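Local coordinates for protein cytosine deaminase (Klebsiella pneumoniae, PDB 4R7W) that probably catalyses the hydrolytic deamination of cytosine to uracil and ammonia, at an iron-bound site in an amidohydrolase-type TIM barrel, at residues 61-66 and 308-313. Residues are numbered along the deposited sequence; the frame is centred on the assembly and turned at random.
With FE2 (Fe (II) ion), chain L; O7U ((2R)-2-amino-2,5-dihydro-1,5,2-diazaphosphinin-6(1H)-one 2-oxide), chain M.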
loop_
_atom_site.group_PDB
_atom_site.type_symbol
_atom_site.label_atom_id
_atom_site.label_comp_id
_atom_site.label_asym_id
_atom_site.label_seq_id
_atom_site.Cartn_x
_atom_site.Cartn_y
_atom_site.Cartn_z
ATOM N N ALA B 61 -17.857 7.970 12.307
ATOM C CA ALA B 61 -17.689 6.531 12.516
ATOM C C ALA B 61 -16.285 6.114 12.930
ATOM O O ALA B 61 -16.077 4.960 13.325
ATOM C CB ALA B 61 -18.093 5.754 11.254
ATOM N N THR B 62 -15.323 7.030 12.812
ATOM C CA THR B 62 -13.925 6.690 13.038
ATOM C C THR B 62 -13.706 6.048 14.413
ATOM O O THR B 62 -14.316 6.441 15.394
ATOM C CB THR B 62 -12.985 7.934 12.842
ATOM O OG1 THR B 62 -11.611 7.516 12.779
ATOM C CG2 THR B 62 -13.166 8.946 13.958
ATOM N N LEU B 63 -12.839 5.044 14.451
ATOM C CA LEU B 63 -12.411 4.403 15.698
ATOM C C LEU B 63 -13.514 3.641 16.411
ATOM O O LEU B 63 -13.481 3.526 17.639
ATOM C CB LEU B 63 -11.738 5.404 16.658
ATOM C CG LEU B 63 -10.664 6.344 16.094
ATOM C CD1 LEU B 63 -10.004 7.103 17.228
ATOM C CD2 LEU B 63 -9.619 5.618 15.278
ATOM N N THR B 64 -14.479 3.114 15.648
ATOM C CA THR B 64 -15.532 2.260 16.208
ATOM C C THR B 64 -15.478 0.825 15.682
ATOM O O THR B 64 -16.414 0.064 15.897
ATOM C CB THR B 64 -16.946 2.784 15.885
ATOM O OG1 THR B 64 -17.152 2.750 14.464
ATOM C CG2 THR B 64 -17.147 4.194 16.418
ATOM N N ALA B 65 -14.402 0.448 14.987
ATOM C CA ALA B 65 -14.319 -0.908 14.432
ATOM C C ALA B 65 -14.413 -1.976 15.524
ATOM O O ALA B 65 -13.669 -1.935 16.494
ATOM C CB ALA B 65 -13.045 -1.085 13.624
ATOM N N GLY B 66 -15.343 -2.917 15.372
ATOM C CA GLY B 66 -15.505 -3.997 16.332
ATOM C C GLY B 66 -16.642 -3.814 17.327
ATOM O O GLY B 66 -16.989 -4.740 18.070
ATOM N N ASP B 308 -11.107 7.646 3.171
ATOM C CA ASP B 308 -12.484 7.219 3.434
ATOM C C ASP B 308 -12.747 6.847 4.896
ATOM O O ASP B 308 -13.586 7.462 5.555
ATOM C CB ASP B 308 -12.864 6.045 2.530
ATOM C CG ASP B 308 -14.327 6.001 2.222
ATOM O OD1 ASP B 308 -14.656 5.480 1.150
ATOM O OD2 ASP B 308 -15.135 6.492 3.037
ATOM N N SER B 309 -12.055 5.827 5.396
ATOM C CA SER B 309 -12.305 5.312 6.742
ATOM C C SER B 309 -11.041 5.183 7.566
ATOM O O SER B 309 -9.968 4.886 7.035
ATOM C CB SER B 309 -12.933 3.912 6.675
ATOM O OG SER B 309 -14.207 3.915 6.072
ATOM N N ILE B 310 -11.173 5.359 8.874
ATOM C CA ILE B 310 -10.098 4.993 9.783
ATOM C C ILE B 310 -10.651 4.200 10.962
ATOM O O ILE B 310 -11.336 4.751 11.827
ATOM C CB ILE B 310 -9.274 6.231 10.248
ATOM C CG1 ILE B 310 -8.489 6.801 9.067
ATOM C CG2 ILE B 310 -8.327 5.866 11.377
ATOM C CD1 ILE B 310 -7.814 8.111 9.343
ATOM N N GLN B 311 -10.337 2.905 10.978
ATOM C CA GLN B 311 -10.764 1.986 12.034
ATOM C C GLN B 311 -12.265 2.059 12.329
ATOM O O GLN B 311 -12.684 2.425 13.433
ATOM C CB GLN B 311 -9.950 2.227 13.300
ATOM C CG GLN B 311 -8.448 2.090 13.087
ATOM C CD GLN B 311 -7.670 2.441 14.332
ATOM O OE1 GLN B 311 -7.124 3.533 14.441
ATOM N NE2 GLN B 311 -7.642 1.531 15.291
ATOM N N ASP B 312 -13.068 1.720 11.330
ATOM C CA ASP B 312 -14.502 1.899 11.433
ATOM C C ASP B 312 -15.259 0.626 10.945
ATOM O O ASP B 312 -14.621 -0.381 10.648
ATOM C CB ASP B 312 -14.908 3.222 10.746
ATOM C CG ASP B 312 -14.924 3.143 9.232
ATOM O OD1 ASP B 312 -15.169 4.203 8.609
ATOM O OD2 ASP B 312 -14.686 2.060 8.653
ATOM N N PRO B 313 -16.606 0.645 10.899
ATOM C CA PRO B 313 -17.280 -0.601 10.493
ATOM C C PRO B 313 -16.930 -1.119 9.094
ATOM O O PRO B 313 -17.152 -2.302 8.815
ATOM C CB PRO B 313 -18.762 -0.219 10.546
ATOM C CG PRO B 313 -18.827 0.859 11.541
ATOM C CD PRO B 313 -17.571 1.636 11.412
HETATM FE FE FE2 L . -17.321 7.171 2.235
HETATM N N1 O7U M . -20.643 4.325 4.187
HETATM C C2 O7U M . -20.769 4.120 2.810
HETATM O O2 O7U M . -21.834 4.076 2.172
HETATM N N3 O7U M . -19.624 3.962 2.064
HETATM N N4 O7U M . -17.245 2.666 2.184
HETATM O O4 O7U M . -17.512 5.052 1.755
HETATM P P4 O7U M . -18.091 4.004 2.579
HETATM C C5 O7U M . -18.156 4.260 4.342
HETATM C C6 O7U M . -19.335 4.378 4.838
#
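Leu63 and Ala65 meet the backbone carbonyls of Ile310 and Gln311 where two active-site loops of the amidohydrolase TIM barrel pack together. The loops follow strands 47-57 and 303-305. Residues 61-64 form a type II beta turn. Leu63 N donates to Ile310 O at 3.0 Å, in the carbonyl plane. Ala65 N reaches Gln311 O from 50° above its carbonyl plane. Thr62 OG1 lies opposite its own backbone N (chi1 -167°), which brings it to 2.9 Å from Ile310 O. Its stronger partner is Thr102 of helix 92-108. The Leu63 side chain leaves the backbone away from 308-313, but its CD2 turns back and sits 3.4 Å from Gln311 OE1. The other end of that amide, Gln311 NE2, makes a weak hydrogen bond to Tyr381 of the second subunit. Asp308, earlier in the second loop, binds the iron through OD2, together with His56, His58 and His209. The phosphorus-containing ligand binds the same iron through its O4. Thr64 sets OG1 between its backbone N and carbonyl carbon (chi1 64°), within reach of Ala61 O. Thr64 OG1 donates to Ala61 O at 2.7 Å, in the carbonyl plane. The same Thr64 OG1 lies 3.3 Å from Pro313 CD.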